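Local coordinates for protein peptidase S15/CocE/NonD (Thaumarchaeota archaeon SCGC AB-539-E09, PDB 4PF1) that probably acts as a serine aminopeptidase of the S15 family, its alpha/beta-hydrolase domain cleaving residues from the N-termini of peptides, at residues A[134-145]-A[169-178]; A[41-51]-A[102-113]. All coordinates share one frame; numbering follows the deposited sequence.

Interaction 1: residues A[134-145]-A[169-178]; sequences STDTYDTIDWLV and MCTINPHPAL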
loop_
_atom_site.group_PDB
_atom_site.type_symbol
_atom_site.label_atom_id
_atom_site.label_comp_id
_atom_site.label_asym_id
_atom_site.label_seq_id
_atom_site.Cartn_x
_atom_site.Cartn_y
_atom_site.Cartn_z
ATOM N N SER A 134 22.695 37.983 -14.185
ATOM C CA SER A 134 22.312 39.278 -13.609
ATOM C C SER A 134 21.927 40.306 -14.691
ATOM O O SER A 134 20.986 41.070 -14.479
ATOM C CB SER A 134 23.418 39.833 -12.713
ATOM O OG SER A 134 24.533 40.307 -13.447
ATOM N N THR A 135 22.641 40.326 -15.840
ATOM C CA THR A 135 22.330 41.264 -16.931
ATOM C C THR A 135 21.050 40.829 -17.628
ATOM O O THR A 135 20.227 41.678 -17.981
ATOM C CB THR A 135 23.501 41.421 -17.926
ATOM O OG1 THR A 135 23.579 40.282 -18.787
ATOM C CG2 THR A 135 24.826 41.663 -17.238
ATOM N N ASP A 136 20.878 39.502 -17.817
ATOM C CA ASP A 136 19.676 38.923 -18.418
ATOM C C ASP A 136 18.455 39.196 -17.526
ATOM O O ASP A 136 17.392 39.549 -18.043
ATOM C CB ASP A 136 19.852 37.409 -18.665
ATOM C CG ASP A 136 20.673 37.052 -19.905
ATOM O OD1 ASP A 136 21.013 37.973 -20.687
ATOM O OD2 ASP A 136 20.945 35.850 -20.109
ATOM N N THR A 137 18.636 39.107 -16.186
ATOM C CA THR A 137 17.588 39.399 -15.195
ATOM C C THR A 137 17.179 40.870 -15.280
ATOM O O THR A 137 15.981 41.164 -15.272
ATOM C CB THR A 137 18.068 39.048 -13.780
ATOM O OG1 THR A 137 18.317 37.648 -13.709
ATOM C CG2 THR A 137 17.070 39.447 -12.706
ATOM N N TYR A 138 18.178 41.793 -15.353
ATOM C CA TYR A 138 17.925 43.236 -15.453
ATOM C C TYR A 138 17.076 43.553 -16.692
ATOM O O TYR A 138 16.129 44.335 -16.596
ATOM C CB TYR A 138 19.250 44.040 -15.487
ATOM C CG TYR A 138 19.041 45.541 -15.504
ATOM C CD1 TYR A 138 18.805 46.220 -16.697
ATOM C CD2 TYR A 138 19.064 46.280 -14.327
ATOM C CE1 TYR A 138 18.568 47.593 -16.714
ATOM C CE2 TYR A 138 18.845 47.658 -14.333
ATOM C CZ TYR A 138 18.596 48.310 -15.530
ATOM O OH TYR A 138 18.369 49.663 -15.542
ATOM N N ASP A 139 17.428 42.955 -17.854
ATOM C CA ASP A 139 16.721 43.174 -19.121
ATOM C C ASP A 139 15.316 42.550 -19.083
ATOM O O ASP A 139 14.393 43.091 -19.697
ATOM C CB ASP A 139 17.537 42.622 -20.303
ATOM C CG ASP A 139 18.937 43.209 -20.426
ATOM O OD1 ASP A 139 19.162 44.331 -19.913
ATOM O OD2 ASP A 139 19.809 42.542 -21.024
ATOM N N THR A 140 15.151 41.441 -18.330
ATOM C CA THR A 140 13.865 40.757 -18.152
ATOM C C THR A 140 12.930 41.601 -17.262
ATOM O O THR A 140 11.782 41.828 -17.647
ATOM C CB THR A 140 14.080 39.338 -17.580
ATOM O OG1 THR A 140 14.794 38.560 -18.539
ATOM C CG2 THR A 140 12.768 38.635 -17.225
ATOM N N ILE A 141 13.422 42.067 -16.086
ATOM C CA ILE A 141 12.623 42.867 -15.142
ATOM C C ILE A 141 12.188 44.191 -15.802
ATOM O O ILE A 141 11.033 44.596 -15.644
ATOM C CB ILE A 141 13.364 43.104 -13.787
ATOM C CG1 ILE A 141 13.586 41.769 -13.032
ATOM C CG2 ILE A 141 12.597 44.106 -12.902
ATOM C CD1 ILE A 141 14.496 41.863 -11.775
ATOM N N ASP A 142 13.098 44.834 -16.565
ATOM C CA ASP A 142 12.833 46.096 -17.265
ATOM C C ASP A 142 11.696 45.947 -18.271
ATOM O O ASP A 142 10.822 46.810 -18.328
ATOM C CB ASP A 142 14.094 46.614 -17.965
ATOM C CG ASP A 142 14.036 48.098 -18.268
ATOM O OD1 ASP A 142 14.088 48.905 -17.306
ATOM O OD2 ASP A 142 13.932 48.455 -19.461
ATOM N N TRP A 143 11.695 44.844 -19.048
ATOM C CA TRP A 143 10.633 44.564 -20.013
ATOM C C TRP A 143 9.304 44.291 -19.294
ATOM O O TRP A 143 8.274 44.816 -19.709
ATOM C CB TRP A 143 11.003 43.372 -20.909
ATOM C CG TRP A 143 10.068 43.180 -22.072
ATOM C CD1 TRP A 143 10.240 43.639 -23.344
ATOM C CD2 TRP A 143 8.801 42.502 -22.056
ATOM N NE1 TRP A 143 9.164 43.283 -24.125
ATOM C CE2 TRP A 143 8.261 42.594 -23.356
ATOM C CE3 TRP A 143 8.062 41.835 -21.061
ATOM C CZ2 TRP A 143 7.025 42.029 -23.696
ATOM C CZ3 TRP A 143 6.832 41.289 -21.395
ATOM C CH2 TRP A 143 6.323 41.392 -22.695
ATOM N N LEU A 144 9.330 43.450 -18.238
ATOM C CA LEU A 144 8.141 43.048 -17.480
ATOM C C LEU A 144 7.380 44.246 -16.887
ATOM O O LEU A 144 6.182 44.368 -17.131
ATOM C CB LEU A 144 8.502 42.051 -16.362
ATOM C CG LEU A 144 8.844 40.619 -16.800
ATOM C CD1 LEU A 144 9.514 39.855 -15.671
ATOM C CD2 LEU A 144 7.609 39.870 -17.291
ATOM N N VAL A 145 8.072 45.136 -16.136
ATOM C CA VAL A 145 7.434 46.299 -15.491
ATOM C C VAL A 145 6.947 47.348 -16.525
ATOM O O VAL A 145 6.048 48.130 -16.211
ATOM C CB VAL A 145 8.324 46.956 -14.396
ATOM C CG1 VAL A 145 8.568 45.998 -13.236
ATOM C CG2 VAL A 145 9.645 47.481 -14.969
ATOM N N MET A 169 21.562 35.559 -8.323
ATOM C CA MET A 169 22.137 36.362 -9.407
ATOM C C MET A 169 21.302 37.630 -9.691
ATOM O O MET A 169 21.833 38.585 -10.254
ATOM C CB MET A 169 22.301 35.522 -10.680
ATOM C CG MET A 169 23.486 34.561 -10.625
ATOM S SD MET A 169 25.081 35.421 -10.651
ATOM C CE MET A 169 26.168 34.069 -10.635
ATOM N N CYS A 170 20.017 37.660 -9.249
ATOM C CA CYS A 170 19.130 38.827 -9.402
ATOM C C CYS A 170 19.611 39.995 -8.521
ATOM O O CYS A 170 19.321 41.154 -8.829
ATOM C CB CYS A 170 17.683 38.460 -9.072
ATOM S SG CYS A 170 16.970 37.178 -10.138
ATOM N N THR A 171 20.325 39.680 -7.422
ATOM C CA THR A 171 20.797 40.654 -6.430
ATOM C C THR A 171 22.116 41.350 -6.846
ATOM O O THR A 171 22.536 42.288 -6.166
ATOM C CB THR A 171 20.937 39.993 -5.044
ATOM O OG1 THR A 171 22.078 39.136 -5.026
ATOM C CG2 THR A 171 19.697 39.226 -4.631
ATOM N N ILE A 172 22.762 40.894 -7.943
ATOM C CA ILE A 172 23.992 41.518 -8.458
ATOM C C ILE A 172 23.580 42.612 -9.442
ATOM O O ILE A 172 22.869 42.316 -10.408
ATOM C CB ILE A 172 24.958 40.472 -9.094
ATOM C CG1 ILE A 172 25.322 39.332 -8.096
ATOM C CG2 ILE A 172 26.212 41.143 -9.691
ATOM C CD1 ILE A 172 25.990 39.777 -6.742
ATOM N N ASN A 173 24.018 43.883 -9.186
ATOM C CA ASN A 173 23.614 45.086 -9.954
ATOM C C ASN A 173 22.083 45.017 -10.181
ATOM O O ASN A 173 21.631 44.792 -11.310
ATOM C CB ASN A 173 24.392 45.203 -11.278
ATOM C CG ASN A 173 25.892 45.148 -11.118
ATOM O OD1 ASN A 173 26.559 44.236 -11.620
ATOM N ND2 ASN A 173 26.457 46.126 -10.419
ATOM N N PRO A 174 21.283 45.019 -9.083
ATOM C CA PRO A 174 19.848 44.750 -9.236
ATOM C C PRO A 174 19.062 45.863 -9.898
ATOM O O PRO A 174 19.388 47.040 -9.751
ATOM C CB PRO A 174 19.373 44.529 -7.797
ATOM C CG PRO A 174 20.319 45.292 -6.967
ATOM C CD PRO A 174 21.647 45.190 -7.660
ATOM N N HIS A 175 18.006 45.471 -10.619
ATOM C CA HIS A 175 17.065 46.393 -11.230
ATOM C C HIS A 175 16.302 47.091 -10.103
ATOM O O HIS A 175 15.931 46.423 -9.133
ATOM C CB HIS A 175 16.105 45.637 -12.171
ATOM C CG HIS A 175 15.270 46.536 -13.027
ATOM N ND1 HIS A 175 14.176 47.206 -12.514
ATOM C CD2 HIS A 175 15.405 46.857 -14.333
ATOM C CE1 HIS A 175 13.682 47.909 -13.518
ATOM N NE2 HIS A 175 14.391 47.735 -14.631
ATOM N N PRO A 176 16.081 48.431 -10.184
ATOM C CA PRO A 176 15.382 49.136 -9.087
ATOM C C PRO A 176 13.993 48.576 -8.743
ATOM O O PRO A 176 13.516 48.803 -7.629
ATOM C CB PRO A 176 15.276 50.579 -9.600
ATOM C CG PRO A 176 15.542 50.500 -11.068
ATOM C CD PRO A 176 16.494 49.373 -11.241
ATOM N N ALA A 177 13.357 47.830 -9.677
ATOM C CA ALA A 177 12.039 47.228 -9.451
ATOM C C ALA A 177 12.114 45.959 -8.566
ATOM O O ALA A 177 11.093 45.556 -8.010
ATOM C CB ALA A 177 11.373 46.905 -10.776
ATOM N N LEU A 178 13.316 45.335 -8.433
ATOM C CA LEU A 178 13.492 44.156 -7.573
ATOM C C LEU A 178 13.464 44.601 -6.102
ATOM O O LEU A 178 14.335 45.368 -5.668
ATOM C CB LEU A 178 14.785 43.384 -7.907
ATOM C CG LEU A 178 15.004 42.084 -7.109
ATOM C CD1 LEU A 178 14.137 40.949 -7.645
ATOM C CD2 LEU A 178 16.458 41.684 -7.112
HETATM O O HOH W 1 20.256 41.953 -12.098
HETATM O O HOH W 2 25.466 42.797 -13.670
HETATM O O HOH W 3 22.750 44.033 -14.017
#
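His-175 is the main bump of this contact: its imidazole fits between Tyr-138, Ile-141 and Asp-142, which line one flank of the helix. CG of His-175 stands anti to the backbone N (chi1 -169°), which carries the ring out from the loop toward the helix. CG2 of Ile-141 lies over one face in a CH-pi contact, 3.8 Å from the ring centroid, while CD of Pro-176 covers the opposite face. The Tyr-138 side chain crosses that of His-175 at about a right angle, and the two ring planes are inclined at 48°; CD2 of the histidine sits above the tyrosine face, 3.5 Å from CE2 of Tyr-138.

Both ring nitrogens are used. NE2 of His-175 donates to OD1 of Asp-142 (2.9 Å), almost straight and in the ring plane, reaching the anti lone pair; ND1 accepts from N of Ala-177 at 3.0 Å. These bonds fix the rotation of the ring, and the carboxylate, which Lys-146 also pairs with, would tend to polarise it.

On either side of the histidine the fit is smaller in scale. CB of Ala-177 is short enough to nestle against CG2 of Ile-141 and CG1 of Val-145, 3.8 Å from the latter. Toward the start of the helix segment, CG2 of Thr-137 presses on SG of Cys-170. Slender Ser-134 lets the chains close in, its CB 3.2 Å from O of Met-169; its OG bonds to Asp-132 and, through a water, to OD1 of Asn-173.

The contact thus seats helix 133-147 on the loop joining helix 162-169 to strand 178-184, with Val-155 and Ala-157 of strand 154-160 beneath and helix 274-279 flanking Met-169 and Ile-172.

Interaction 2: residues A[41-51]-A[102-113]; sequences MRDGVKLNTII and VYQDVRGKYGSE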
loop_
_atom_site.group_PDB
_atom_site.type_symbol
_atom_site.label_atom_id
_atom_site.label_comp_id
_atom_site.label_asym_id
_atom_site.label_seq_id
_atom_site.Cartn_x
_atom_site.Cartn_y
_atom_site.Cartn_z
ATOM N N MET A 41 17.328 40.287 -25.088
ATOM C CA MET A 41 18.335 40.771 -24.144
ATOM C C MET A 41 19.156 41.886 -24.813
ATOM O O MET A 41 18.928 42.182 -25.990
ATOM C CB MET A 41 19.237 39.610 -23.661
ATOM C CG MET A 41 18.467 38.475 -22.970
ATOM S SD MET A 41 17.666 38.971 -21.423
ATOM C CE MET A 41 15.996 39.014 -21.914
ATOM N N ARG A 42 20.096 42.513 -24.067
ATOM C CA ARG A 42 20.933 43.620 -24.573
ATOM C C ARG A 42 21.835 43.207 -25.766
ATOM O O ARG A 42 22.333 44.083 -26.484
ATOM C CB ARG A 42 21.790 44.226 -23.444
ATOM C CG ARG A 42 22.738 43.231 -22.770
ATOM C CD ARG A 42 23.351 43.807 -21.514
ATOM N NE ARG A 42 22.353 44.049 -20.472
ATOM C CZ ARG A 42 22.596 44.717 -19.351
ATOM N NH1 ARG A 42 21.635 44.893 -18.456
ATOM N NH2 ARG A 42 23.802 45.217 -19.117
ATOM N N ASP A 43 22.044 41.886 -25.969
ATOM C CA ASP A 43 22.858 41.389 -27.079
ATOM C C ASP A 43 21.970 40.856 -28.235
ATOM O O ASP A 43 22.491 40.340 -29.225
ATOM C CB ASP A 43 23.859 40.319 -26.591
ATOM C CG ASP A 43 23.248 39.018 -26.102
ATOM O OD1 ASP A 43 22.070 39.035 -25.662
ATOM O OD2 ASP A 43 23.961 37.992 -26.110
ATOM N N GLY A 44 20.650 41.020 -28.102
ATOM C CA GLY A 44 19.690 40.605 -29.121
ATOM C C GLY A 44 19.131 39.204 -28.949
ATOM O O GLY A 44 18.113 38.867 -29.560
ATOM N N VAL A 45 19.794 38.374 -28.124
ATOM C CA VAL A 45 19.376 36.993 -27.841
ATOM C C VAL A 45 18.038 37.018 -27.064
ATOM O O VAL A 45 17.904 37.775 -26.105
ATOM C CB VAL A 45 20.497 36.229 -27.090
ATOM C CG1 VAL A 45 20.037 34.845 -26.650
ATOM C CG2 VAL A 45 21.754 36.130 -27.951
ATOM N N LYS A 46 17.038 36.234 -27.520
ATOM C CA LYS A 46 15.698 36.232 -26.921
ATOM C C LYS A 46 15.487 35.078 -25.930
ATOM O O LYS A 46 15.820 33.929 -26.236
ATOM C CB LYS A 46 14.613 36.190 -28.013
ATOM C CG LYS A 46 14.578 37.434 -28.892
ATOM C CD LYS A 46 13.431 37.380 -29.890
ATOM C CE LYS A 46 13.753 38.102 -31.174
ATOM N NZ LYS A 46 14.635 37.289 -32.057
ATOM N N LEU A 47 14.900 35.390 -24.753
ATOM C CA LEU A 47 14.602 34.402 -23.711
ATOM C C LEU A 47 13.105 34.117 -23.638
ATOM O O LEU A 47 12.296 35.054 -23.616
ATOM C CB LEU A 47 15.113 34.856 -22.318
ATOM C CG LEU A 47 16.619 35.185 -22.157
ATOM C CD1 LEU A 47 16.981 35.318 -20.689
ATOM C CD2 LEU A 47 17.511 34.125 -22.804
ATOM N N ASN A 48 12.735 32.822 -23.581
ATOM C CA ASN A 48 11.343 32.395 -23.497
ATOM C C ASN A 48 10.783 32.709 -22.110
ATOM O O ASN A 48 11.313 32.227 -21.106
ATOM C CB ASN A 48 11.215 30.909 -23.824
ATOM C CG ASN A 48 9.795 30.442 -23.986
ATOM O OD1 ASN A 48 8.927 31.164 -24.497
ATOM N ND2 ASN A 48 9.529 29.215 -23.565
ATOM N N THR A 49 9.747 33.565 -22.056
ATOM C CA THR A 49 9.184 34.039 -20.795
ATOM C C THR A 49 7.678 33.754 -20.717
ATOM O O THR A 49 6.910 34.208 -21.566
ATOM C CB THR A 49 9.501 35.533 -20.623
ATOM O OG1 THR A 49 10.860 35.768 -21.008
ATOM C CG2 THR A 49 9.283 36.017 -19.208
ATOM N N ILE A 50 7.266 33.013 -19.678
ATOM C CA ILE A 50 5.868 32.637 -19.456
ATOM C C ILE A 50 5.295 33.505 -18.344
ATOM O O ILE A 50 5.714 33.388 -17.194
ATOM C CB ILE A 50 5.728 31.110 -19.144
ATOM C CG1 ILE A 50 6.506 30.211 -20.166
ATOM C CG2 ILE A 50 4.258 30.683 -18.984
ATOM C CD1 ILE A 50 6.266 30.499 -21.704
ATOM N N ILE A 51 4.341 34.379 -18.696
ATOM C CA ILE A 51 3.718 35.320 -17.765
ATOM C C ILE A 51 2.271 34.887 -17.460
ATOM O O ILE A 51 1.440 34.802 -18.369
ATOM C CB ILE A 51 3.785 36.769 -18.334
ATOM C CG1 ILE A 51 5.231 37.144 -18.746
ATOM C CG2 ILE A 51 3.215 37.786 -17.334
ATOM C CD1 ILE A 51 5.334 38.004 -20.010
ATOM N N VAL A 102 5.739 34.658 -13.074
ATOM C CA VAL A 102 6.539 34.623 -14.296
ATOM C C VAL A 102 7.647 33.565 -14.203
ATOM O O VAL A 102 8.438 33.574 -13.258
ATOM C CB VAL A 102 7.131 36.028 -14.629
ATOM C CG1 VAL A 102 8.003 35.979 -15.873
ATOM C CG2 VAL A 102 6.031 37.073 -14.791
ATOM N N TYR A 103 7.718 32.685 -15.217
ATOM C CA TYR A 103 8.767 31.674 -15.352
ATOM C C TYR A 103 9.485 31.884 -16.661
ATOM O O TYR A 103 8.840 31.999 -17.709
ATOM C CB TYR A 103 8.199 30.249 -15.256
ATOM C CG TYR A 103 8.129 29.736 -13.838
ATOM C CD1 TYR A 103 7.177 30.222 -12.944
ATOM C CD2 TYR A 103 9.032 28.783 -13.375
ATOM C CE1 TYR A 103 7.132 29.783 -11.624
ATOM C CE2 TYR A 103 8.981 28.315 -12.063
ATOM C CZ TYR A 103 8.033 28.823 -11.190
ATOM O OH TYR A 103 7.989 28.392 -9.891
ATOM N N GLN A 104 10.814 31.981 -16.612
ATOM C CA GLN A 104 11.596 32.230 -17.812
ATOM C C GLN A 104 12.643 31.154 -18.019
ATOM O O GLN A 104 13.341 30.785 -17.071
ATOM C CB GLN A 104 12.266 33.619 -17.735
ATOM C CG GLN A 104 13.102 33.981 -18.968
ATOM C CD GLN A 104 13.849 35.271 -18.788
ATOM O OE1 GLN A 104 14.805 35.362 -18.009
ATOM N NE2 GLN A 104 13.460 36.283 -19.543
ATOM N N ASP A 105 12.782 30.673 -19.271
ATOM C CA ASP A 105 13.846 29.737 -19.616
ATOM C C ASP A 105 15.158 30.504 -19.610
ATOM O O ASP A 105 15.250 31.556 -20.254
ATOM C CB ASP A 105 13.607 29.093 -21.000
ATOM C CG ASP A 105 12.486 28.068 -21.082
ATOM O OD1 ASP A 105 12.352 27.256 -20.138
ATOM O OD2 ASP A 105 11.810 28.014 -22.132
ATOM N N VAL A 106 16.157 30.029 -18.842
ATOM C CA VAL A 106 17.470 30.681 -18.808
ATOM C C VAL A 106 18.121 30.557 -20.194
ATOM O O VAL A 106 17.732 29.684 -20.979
ATOM C CB VAL A 106 18.407 30.142 -17.687
ATOM C CG1 VAL A 106 17.820 30.390 -16.299
ATOM C CG2 VAL A 106 18.740 28.665 -17.891
ATOM N N ARG A 107 19.096 31.430 -20.492
ATOM C CA ARG A 107 19.821 31.438 -21.764
ATOM C C ARG A 107 20.324 30.035 -22.135
ATOM O O ARG A 107 20.881 29.326 -21.288
ATOM C CB ARG A 107 20.999 32.428 -21.685
ATOM C CG ARG A 107 21.697 32.705 -23.013
ATOM C CD ARG A 107 22.868 33.653 -22.827
ATOM N NE ARG A 107 22.426 35.035 -22.602
ATOM C CZ ARG A 107 22.469 35.991 -23.524
ATOM N NH1 ARG A 107 22.046 37.216 -23.239
ATOM N NH2 ARG A 107 22.954 35.736 -24.732
ATOM N N GLY A 108 20.064 29.640 -23.378
ATOM C CA GLY A 108 20.509 28.369 -23.935
ATOM C C GLY A 108 19.686 27.138 -23.608
ATOM O O GLY A 108 20.052 26.037 -24.030
ATOM N N LYS A 109 18.573 27.292 -22.855
ATOM C CA LYS A 109 17.745 26.145 -22.480
ATOM C C LYS A 109 16.332 26.219 -23.037
ATOM O O LYS A 109 15.705 27.282 -23.026
ATOM C CB LYS A 109 17.688 25.961 -20.947
ATOM C CG LYS A 109 18.965 25.358 -20.316
ATOM C CD LYS A 109 19.462 24.051 -20.989
ATOM C CE LYS A 109 18.538 22.867 -20.776
ATOM N NZ LYS A 109 18.817 21.778 -21.739
ATOM N N TYR A 110 15.832 25.050 -23.502
ATOM C CA TYR A 110 14.486 24.796 -24.016
ATOM C C TYR A 110 14.009 25.837 -25.052
ATOM O O TYR A 110 14.442 25.789 -26.201
ATOM C CB TYR A 110 13.480 24.664 -22.857
ATOM C CG TYR A 110 13.627 23.372 -22.081
ATOM C CD1 TYR A 110 12.964 22.216 -22.481
ATOM C CD2 TYR A 110 14.443 23.300 -20.954
ATOM C CE1 TYR A 110 13.101 21.020 -21.778
ATOM C CE2 TYR A 110 14.576 22.113 -20.232
ATOM C CZ TYR A 110 13.899 20.977 -20.646
ATOM O OH TYR A 110 14.021 19.806 -19.943
ATOM N N GLY A 111 13.109 26.734 -24.638
ATOM C CA GLY A 111 12.519 27.741 -25.516
ATOM C C GLY A 111 13.383 28.953 -25.793
ATOM O O GLY A 111 13.081 29.725 -26.708
ATOM N N SER A 112 14.446 29.153 -24.990
ATOM C CA SER A 112 15.326 30.315 -25.120
ATOM C C SER A 112 16.448 30.096 -26.124
ATOM O O SER A 112 16.890 28.965 -26.342
ATOM C CB SER A 112 15.927 30.688 -23.769
ATOM O OG SER A 112 14.951 31.233 -22.903
ATOM N N GLU A 113 16.923 31.205 -26.714
ATOM C CA GLU A 113 18.043 31.230 -27.650
ATOM C C GLU A 113 19.359 31.326 -26.879
ATOM O O GLU A 113 19.354 31.400 -25.643
ATOM C CB GLU A 113 17.908 32.433 -28.609
ATOM C CG GLU A 113 16.766 32.319 -29.600
ATOM C CD GLU A 113 16.470 33.583 -30.386
ATOM O OE1 GLU A 113 17.104 34.629 -30.114
ATOM O OE2 GLU A 113 15.597 33.525 -31.280
HETATM O O HOH W 4 17.421 36.871 -31.564
#
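Arg-107 grips Asp-43 end-on: NH2 donates to OD2 at 2.8 Å and NH1 to OD1 at 3.0 Å, with the carboxylate turned about 50° from the guanidinium plane. A long arginine suits this place because its chain must reach from the turn at 106-109 to the 41-44 turn; CG1 of Val-45 lies over one guanidinium face.

Asn-48 O accepts from N of Asp-105, and its ND2 reaches OD2 of Asp-105 at 2.9 Å, from above the carboxylate plane. Gly-111 N meets that oxygen from the opposite face; Glu-72 also binds the amide, and OD1 of Asp-105 accepts from N of Ala-71. N of Glu-113 donates to O of Lys-46.

Farther along, Ile-50 and Tyr-103 form an antiparallel hydrogen-bonded pair, and NE2 of Gln-104 donates to OG1 of Thr-49 (3.0 Å), while its OE1 is held by Arg-66. CG2 of Thr-49 meets CG1 of Val-102 at 3.6 Å, and Ile-51 abuts Val-102.

Past Asp-105 the ladder goes on partly through side chains: OG of Ser-112 takes N of Asn-48 and gives to O of Asp-105, and OE1 of Glu-113 takes N of Lys-46. One hydroxyl so bridges both backbones, consistent with a fixed 106-113 loop, which Arg-107 ties to the 41-44 turn.

How the interactions relate
Both contacts are largely buried in the alpha/beta-hydrolase domain; their exposed rims are Asn-173 and Pro-176 in interaction 1 and Asp-43 with Gly-44 in interaction 2. Interaction 2 is made within the sheet, pairing strand 46-54 with strand 100-105 near its 32-40 edge, and is rich in backbone bonds and charges. Interaction 1 lies mostly on the helical layer, reaching the sheet at Ala-177 and Leu-178, and relies on shape, with one direct hydrogen bond across it. The two touch: Asp-136 makes a salt bridge to NH1 of Arg-107, which also holds Asp-43, while OG1 of Thr-140 lies 2.8 Å from NE2 of Gln-104, probably hydrogen-bonded. Helix 133-147 therefore faces the loop on one flank and interaction 2 on another.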